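Putative cytochrome P450 120 (Synechocystis sp., PDB 2VE3) binds heme and retinoic acid and probably works as a cytochrome P450 monooxygenase that inserts oxygen into an organic substrate. Local coordinates at residues R279-Q282 / E283-L287; D363-R366 / F367-D370; L184-L188 / P189-F193. All coordinates share one frame; numbering follows the deposited sequence.

Contact 1: R279-Q282 / E283-L287; sequences RVRQ and EQNKL
Gln282 and Lys286, one turn apart near the end of helix 274-285, lay their side chains alongside each other and point the same way. Gln282 starts with CG anti to the backbone N (chi1 177°) and continues extended, whereas the lysine chain bends twice near its end, which brings Lys286 NZ to 3.6 Å from both Gln282 CG and Gln282 OE1. The ammonium thus lies alongside the whole outer chain of the glutamine. Asn285 sets its amide against the carbonyl of Arg281, one turn earlier: Arg281 O faces the amide carbon, Asn285 CG, at 3.1 Å, and forms no hydrogen bond with ND2 or OD1. Beside it, Gln284 CG sits between its own N and carbonyl carbon (chi1 49°), a torsion that tucks it against the carbonyl oxygens of the previous turn, with Arg281 O 3.2 Å away and Val280 O close by. The guanidinium of Arg281 is held by Asp413 and by the carbonyl of Ile409.

Val280 O accepts twice, from Gln284 N at 3.1 Å and from a water 2.9 Å away. The same water donates to Glu283 OE1 at 2.7 Å, tying the extended carboxylate back to its own helix. Further back, Glu283 N bonds Arg279 O; near the end of the helix, Lys286 N bonds Gln282 O at 3.3 Å.

Both oxygens of Glu283 also accept backbone N-H groups, of Tyr303 and Leu304 at the start of helix 302-314. Since the carboxylate meets the N-terminal end of a helix, its negative charge is probably stabilised by the helix dipole, and with three donors it is likely to stay ionised.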
loop_
_atom_site.group_PDB
_atom_site.type_symbol
_atom_site.label_atom_id
_atom_site.label_comp_id
_atom_site.label_asym_id
_atom_site.label_seq_id
_atom_site.Cartn_x
_atom_site.Cartn_y
_atom_site.Cartn_z
ATOM N N ARG A 279 21.728 15.056 3.062
ATOM C CA ARG A 279 20.936 16.234 2.729
ATOM C C ARG A 279 19.644 16.296 3.537
ATOM O O ARG A 279 19.189 17.384 3.893
ATOM C CB ARG A 279 20.616 16.290 1.238
ATOM C CG ARG A 279 21.834 16.417 0.311
ATOM C CD ARG A 279 21.407 16.796 -1.106
ATOM N NE ARG A 279 20.574 18.002 -1.112
ATOM C CZ ARG A 279 19.778 18.382 -2.111
ATOM N NH1 ARG A 279 19.677 17.641 -3.215
ATOM N NH2 ARG A 279 19.072 19.512 -2.001
ATOM N N VAL A 280 19.053 15.132 3.805
ATOM C CA VAL A 280 17.891 15.019 4.700
ATOM C C VAL A 280 18.286 15.468 6.111
ATOM O O VAL A 280 17.550 16.211 6.772
ATOM C CB VAL A 280 17.306 13.567 4.735
ATOM C CG1 VAL A 280 16.241 13.420 5.826
ATOM C CG2 VAL A 280 16.727 13.183 3.398
ATOM N N ARG A 281 19.456 15.010 6.549
ATOM C CA ARG A 281 19.980 15.308 7.867
ATOM C C ARG A 281 20.299 16.796 8.007
ATOM O O ARG A 281 20.042 17.385 9.043
ATOM C CB ARG A 281 21.218 14.454 8.161
ATOM C CG ARG A 281 21.666 14.483 9.630
ATOM C CD ARG A 281 22.723 13.410 9.943
ATOM N NE ARG A 281 22.150 12.060 10.004
ATOM C CZ ARG A 281 22.611 10.998 9.338
ATOM N NH1 ARG A 281 23.677 11.084 8.543
ATOM N NH2 ARG A 281 22.010 9.829 9.486
ATOM N N GLN A 282 20.868 17.376 6.953
ATOM C CA GLN A 282 21.195 18.795 6.895
ATOM C C GLN A 282 19.918 19.624 7.022
ATOM O O GLN A 282 19.919 20.702 7.626
ATOM C CB GLN A 282 21.933 19.114 5.586
ATOM C CG GLN A 282 22.264 20.602 5.385
ATOM C CD GLN A 282 22.867 20.944 4.011
ATOM O OE1 GLN A 282 23.841 21.706 3.921
ATOM N NE2 GLN A 282 22.279 20.398 2.940
ATOM N N GLU A 283 18.828 19.106 6.454
ATOM C CA GLU A 283 17.532 19.761 6.513
ATOM C C GLU A 283 16.981 19.774 7.931
ATOM O O GLU A 283 16.504 20.809 8.398
ATOM C CB GLU A 283 16.539 19.100 5.551
ATOM C CG GLU A 283 15.150 19.701 5.588
ATOM C CD GLU A 283 14.207 19.055 4.598
ATOM O OE1 GLU A 283 13.914 17.836 4.730
ATOM O OE2 GLU A 283 13.763 19.781 3.690
ATOM N N GLN A 284 17.054 18.632 8.614
ATOM C CA GLN A 284 16.519 18.522 9.979
ATOM C C GLN A 284 17.433 19.181 11.014
ATOM O O GLN A 284 17.084 19.243 12.203
ATOM C CB GLN A 284 16.206 17.066 10.358
ATOM C CG GLN A 284 17.320 16.096 10.062
ATOM C CD GLN A 284 17.056 14.683 10.539
ATOM O OE1 GLN A 284 16.044 14.058 10.211
ATOM N NE2 GLN A 284 17.983 14.166 11.308
ATOM N N ASN A 285 18.591 19.667 10.560
ATOM C CA ASN A 285 19.558 20.354 11.420
ATOM C C ASN A 285 19.367 21.864 11.394
ATOM O O ASN A 285 19.628 22.544 12.389
ATOM C CB ASN A 285 21.002 20.007 11.030
ATOM C CG ASN A 285 21.435 18.624 11.513
ATOM O OD1 ASN A 285 22.546 18.187 11.221
ATOM N ND2 ASN A 285 20.569 17.935 12.243
ATOM N N LYS A 286 18.926 22.377 10.247
ATOM C CA LYS A 286 18.547 23.782 10.111
ATOM C C LYS A 286 17.229 24.073 10.847
ATOM O O LYS A 286 16.743 25.211 10.853
ATOM C CB LYS A 286 18.438 24.173 8.633
ATOM C CG LYS A 286 19.765 24.150 7.878
ATOM C CD LYS A 286 19.632 24.780 6.488
ATOM C CE LYS A 286 20.593 24.146 5.480
ATOM N NZ LYS A 286 22.022 24.116 5.941
ATOM N N LEU A 287 16.649 23.035 11.446
ATOM C CA LEU A 287 15.494 23.182 12.322
ATOM C C LEU A 287 16.002 23.110 13.746
ATOM O O LEU A 287 17.005 23.744 14.087
ATOM C CB LEU A 287 14.469 22.061 12.080
ATOM C CG LEU A 287 13.805 21.896 10.710
ATOM C CD1 LEU A 287 12.934 20.648 10.705
ATOM C CD2 LEU A 287 12.986 23.123 10.335
HETATM O O HOH W 1 14.640 16.454 6.957
#

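Contact 2: D363-R366 / F367-D370; sequences DPER and FTPD
The Pro-Glu-Arg-Phe run of residues 364-367 is the PERF motif of cytochromes P450, here wound into a short 3-10 turn (364-366) followed directly by Phe367. Phe367 N closes the turn on Pro364 O at 3.0 Å with a nearly straight N-H (164°). At the start, Asp363 OD1 takes Glu365 N at 3.1 Å in an Asx turn, the donor standing well out of the carboxylate plane.

The phenyl ring of Phe367 has CG beside its own backbone N (chi1 -61°), which sets Pro364 O near the ring's edge and brings CD2 to 4.0 Å from Arg366 CB. Beyond the turn the ring meets His381, the two planes about 60° apart, and packs on Gln309 and Glu310 of helix 302-314. An alanine here would keep the backbone bond but would probably open a gap between the turn, His381 and that helix, and leave the imidazole freer to shift.

Glu365 and Thr368 run side by side in the same direction, with Glu365 OE1 3.2 Å from Thr368 OG1, while the hydroxyl is hydrogen-bonded to Gln306 OE1 and the other glutamate oxygen makes a salt bridge with Arg279.

Arg366 is extended from CG to NE and carries its guanidinium away from residues 367-370. Its terminal nitrogens bind the carbonyls of Pro357, Asp358 and Lys361, and its NE pairs with Glu310, close to Arg313, completing the Glu-Arg-Arg triad that links the ExxR helix to the PERF loop in P450s.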
loop_
_atom_site.group_PDB
_atom_site.type_symbol
_atom_site.label_atom_id
_atom_site.label_comp_id
_atom_site.label_asym_id
_atom_site.label_seq_id
_atom_site.Cartn_x
_atom_site.Cartn_y
_atom_site.Cartn_z
ATOM N N ASP A 363 16.441 9.360 -7.894
ATOM C CA ASP A 363 16.744 10.796 -7.977
ATOM C C ASP A 363 15.603 11.703 -7.477
ATOM O O ASP A 363 14.679 11.995 -8.215
ATOM C CB ASP A 363 17.127 11.156 -9.423
ATOM C CG ASP A 363 17.364 12.644 -9.624
ATOM O OD1 ASP A 363 17.799 13.354 -8.665
ATOM O OD2 ASP A 363 17.106 13.099 -10.764
ATOM N N PRO A 364 15.650 12.106 -6.202
ATOM C CA PRO A 364 14.745 13.070 -5.586
ATOM C C PRO A 364 14.541 14.408 -6.349
ATOM O O PRO A 364 13.463 15.003 -6.253
ATOM C CB PRO A 364 15.396 13.308 -4.232
ATOM C CG PRO A 364 16.006 11.987 -3.911
ATOM C CD PRO A 364 16.594 11.561 -5.218
ATOM N N GLU A 365 15.560 14.849 -7.092
ATOM C CA GLU A 365 15.521 16.095 -7.867
ATOM C C GLU A 365 14.465 16.110 -8.971
ATOM O O GLU A 365 14.273 17.130 -9.601
ATOM C CB GLU A 365 16.892 16.415 -8.494
ATOM C CG GLU A 365 18.052 16.479 -7.516
ATOM C CD GLU A 365 17.913 17.602 -6.509
ATOM O OE1 GLU A 365 17.676 18.754 -6.922
ATOM O OE2 GLU A 365 18.044 17.337 -5.302
ATOM N N ARG A 366 13.802 14.980 -9.224
ATOM C CA ARG A 366 12.695 14.943 -10.174
ATOM C C ARG A 366 11.500 15.705 -9.604
ATOM O O ARG A 366 10.676 16.229 -10.353
ATOM C CB ARG A 366 12.271 13.499 -10.502
ATOM C CG ARG A 366 13.356 12.545 -10.988
ATOM C CD ARG A 366 12.775 11.113 -11.083
ATOM N NE ARG A 366 13.775 10.056 -11.274
ATOM C CZ ARG A 366 14.280 9.682 -12.447
ATOM N NH1 ARG A 366 13.919 10.301 -13.561
ATOM N NH2 ARG A 366 15.175 8.702 -12.511
ATOM N N PHE A 367 11.410 15.762 -8.278
ATOM C CA PHE A 367 10.261 16.376 -7.603
ATOM C C PHE A 367 10.549 17.793 -7.062
ATOM O O PHE A 367 9.678 18.426 -6.444
ATOM C CB PHE A 367 9.690 15.415 -6.538
ATOM C CG PHE A 367 9.207 14.115 -7.127
ATOM C CD1 PHE A 367 7.911 14.011 -7.638
ATOM C CD2 PHE A 367 10.070 13.030 -7.252
ATOM C CE1 PHE A 367 7.473 12.847 -8.226
ATOM C CE2 PHE A 367 9.639 11.860 -7.840
ATOM C CZ PHE A 367 8.326 11.772 -8.333
ATOM N N THR A 368 11.774 18.260 -7.308
ATOM C CA THR A 368 12.200 19.647 -7.066
ATOM C C THR A 368 11.372 20.525 -7.981
ATOM O O THR A 368 11.221 20.179 -9.149
ATOM C CB THR A 368 13.713 19.832 -7.424
ATOM O OG1 THR A 368 14.521 19.144 -6.470
ATOM C CG2 THR A 368 14.140 21.310 -7.446
ATOM N N PRO A 369 10.831 21.653 -7.457
ATOM C CA PRO A 369 10.039 22.674 -8.144
ATOM C C PRO A 369 9.988 22.684 -9.694
ATOM O O PRO A 369 8.884 22.673 -10.257
ATOM C CB PRO A 369 10.642 23.960 -7.583
ATOM C CG PRO A 369 11.012 23.567 -6.127
ATOM C CD PRO A 369 10.995 22.051 -6.047
ATOM N N ASP A 370 11.134 22.708 -10.376
ATOM C CA ASP A 370 11.116 22.721 -11.851
ATOM C C ASP A 370 11.560 21.418 -12.507
ATOM O O ASP A 370 11.772 21.372 -13.730
ATOM C CB ASP A 370 11.971 23.863 -12.399
ATOM C CG ASP A 370 11.329 25.206 -12.208
ATOM O OD1 ASP A 370 10.606 25.645 -13.138
ATOM O OD2 ASP A 370 11.549 25.815 -11.132
#

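Contact 3: L184-L188 / P189-F193; sequences LPIPL and PNTLF
Phe193 lays one face of its ring over the backbone of Pro185, whose CA sits 3.7 Å from the ring centroid and 15° off the normal, a CH-pi contact. With CG anti to the backbone N (chi1 -179°), the side chain turns the ring from the first turn of helix 192-215 against the Pro185 side of the loop. Pro185 CB meets Phe193 CZ at 4.3 Å, and Ile186 O and Pro187 N lie at the ring's edge, near its plane. Ser83, Ile86 and Leu87 of helix 82-88 also pack on the phenyl group. The segment belongs to the F-G loop of the P450 fold, kinked here by inverse gamma turns centred on Pro185 and Pro187; the loop then enters the helix through a type I turn from Leu188 to Thr191.

Nearer the outside, the methyls Ile186 CG2 and Thr191 CG2 meet at 4.0 Å, their side chains crossing at about a right angle. Thr191 is the N-cap: its OG1, placed between N and the carbonyl carbon (chi1 58°), accepts Gly194 N. The hydroxyl lies 2.7 Å from Ile186 O and 2.9 Å from Leu188 O, either of which could take its single proton. A water donates to Leu184 O at 2.7 Å and accepts Phe193 N.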
loop_
_atom_site.group_PDB
_atom_site.type_symbol
_atom_site.label_atom_id
_atom_site.label_comp_id
_atom_site.label_asym_id
_atom_site.label_seq_id
_atom_site.Cartn_x
_atom_site.Cartn_y
_atom_site.Cartn_z
ATOM N N LEU A 184 -3.808 -18.801 -5.145
ATOM C CA LEU A 184 -4.820 -19.671 -5.748
ATOM C C LEU A 184 -5.951 -19.881 -4.741
ATOM O O LEU A 184 -5.696 -20.408 -3.660
ATOM C CB LEU A 184 -4.239 -21.047 -6.119
ATOM C CG LEU A 184 -3.197 -21.252 -7.218
ATOM C CD1 LEU A 184 -3.065 -22.769 -7.512
ATOM C CD2 LEU A 184 -3.509 -20.470 -8.495
ATOM N N PRO A 185 -7.194 -19.495 -5.105
ATOM C CA PRO A 185 -8.314 -19.556 -4.159
ATOM C C PRO A 185 -8.820 -20.998 -3.933
ATOM O O PRO A 185 -10.003 -21.289 -4.119
ATOM C CB PRO A 185 -9.381 -18.670 -4.814
ATOM C CG PRO A 185 -9.091 -18.755 -6.290
ATOM C CD PRO A 185 -7.618 -19.022 -6.444
ATOM N N ILE A 186 -7.914 -21.878 -3.513
ATOM C CA ILE A 186 -8.253 -23.268 -3.202
ATOM C C ILE A 186 -8.471 -23.457 -1.699
ATOM O O ILE A 186 -7.541 -23.331 -0.902
ATOM C CB ILE A 186 -7.237 -24.252 -3.784
ATOM C CG1 ILE A 186 -7.410 -24.306 -5.305
ATOM C CG2 ILE A 186 -7.447 -25.663 -3.219
ATOM C CD1 ILE A 186 -6.359 -25.133 -6.027
ATOM N N PRO A 187 -9.725 -23.745 -1.318
ATOM C CA PRO A 187 -10.207 -23.803 0.058
ATOM C C PRO A 187 -9.887 -25.125 0.757
ATOM O O PRO A 187 -10.798 -25.864 1.149
ATOM C CB PRO A 187 -11.734 -23.622 -0.086
ATOM C CG PRO A 187 -12.026 -23.621 -1.554
ATOM C CD PRO A 187 -10.800 -24.023 -2.288
ATOM N N LEU A 188 -8.595 -25.403 0.915
ATOM C CA LEU A 188 -8.127 -26.561 1.663
ATOM C C LEU A 188 -7.193 -26.031 2.739
ATOM O O LEU A 188 -6.563 -24.994 2.527
ATOM C CB LEU A 188 -7.363 -27.500 0.723
ATOM C CG LEU A 188 -8.193 -28.346 -0.243
ATOM C CD1 LEU A 188 -7.346 -28.893 -1.397
ATOM C CD2 LEU A 188 -8.867 -29.474 0.528
ATOM N N PRO A 189 -7.089 -26.732 3.893
ATOM C CA PRO A 189 -6.160 -26.286 4.954
ATOM C C PRO A 189 -4.657 -26.340 4.609
ATOM O O PRO A 189 -3.839 -25.740 5.317
ATOM C CB PRO A 189 -6.481 -27.208 6.147
ATOM C CG PRO A 189 -7.369 -28.282 5.644
ATOM C CD PRO A 189 -7.833 -27.956 4.253
ATOM N N ASN A 190 -4.286 -27.035 3.542
ATOM C CA ASN A 190 -2.873 -27.109 3.153
ATOM C C ASN A 190 -2.460 -26.170 1.991
ATOM O O ASN A 190 -1.534 -26.475 1.223
ATOM C CB ASN A 190 -2.467 -28.571 2.880
ATOM C CG ASN A 190 -3.503 -29.321 2.065
ATOM O OD1 ASN A 190 -4.684 -29.390 2.435
ATOM N ND2 ASN A 190 -3.069 -29.888 0.946
ATOM N N THR A 191 -3.156 -25.040 1.867
ATOM C CA THR A 191 -2.832 -24.016 0.875
ATOM C C THR A 191 -2.633 -22.691 1.604
ATOM O O THR A 191 -3.094 -22.525 2.726
ATOM C CB THR A 191 -3.958 -23.844 -0.198
ATOM O OG1 THR A 191 -5.198 -23.503 0.438
ATOM C CG2 THR A 191 -4.152 -25.121 -1.021
ATOM N N LEU A 192 -1.938 -21.753 0.973
ATOM C CA LEU A 192 -1.771 -20.428 1.553
ATOM C C LEU A 192 -3.153 -19.788 1.749
ATOM O O LEU A 192 -3.414 -19.169 2.781
ATOM C CB LEU A 192 -0.869 -19.563 0.666
ATOM C CG LEU A 192 0.575 -20.069 0.502
ATOM C CD1 LEU A 192 1.306 -19.232 -0.511
ATOM C CD2 LEU A 192 1.345 -20.114 1.820
ATOM N N PHE A 193 -4.031 -19.991 0.769
ATOM C CA PHE A 193 -5.400 -19.478 0.798
ATOM C C PHE A 193 -6.259 -19.986 1.952
ATOM O O PHE A 193 -6.888 -19.184 2.634
ATOM C CB PHE A 193 -6.121 -19.743 -0.521
ATOM C CG PHE A 193 -7.528 -19.201 -0.554
ATOM C CD1 PHE A 193 -7.756 -17.825 -0.552
ATOM C CD2 PHE A 193 -8.616 -20.060 -0.580
ATOM C CE1 PHE A 193 -9.061 -17.311 -0.573
ATOM C CE2 PHE A 193 -9.921 -19.560 -0.619
ATOM C CZ PHE A 193 -10.149 -18.179 -0.614
HETATM O O HOH W 2 -3.525 -21.038 -2.094
#

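In the fold
Along the chain contact 3 comes first, then contact 1, then contact 2, all within the one cytochrome P450 fold. Contacts 1 and 2 are neighbours, with centres about 17 Å apart, and the salt bridge from Arg279 NH1 to Glu365 OE2 (2.7 Å) joins them directly. Both also pack on helix 302-314, the ExxR helix. Contact 3 lies on the opposite side of the chain's centre, its own centre about 49 Å from that of contact 1 and 45 Å from that of contact 2. It shapes the F-G loop on the retinoic acid side, whereas contacts 1 and 2 join helix 274-285 and the PERF loop through helix 302-314, away from the heme and retinoic acid sites.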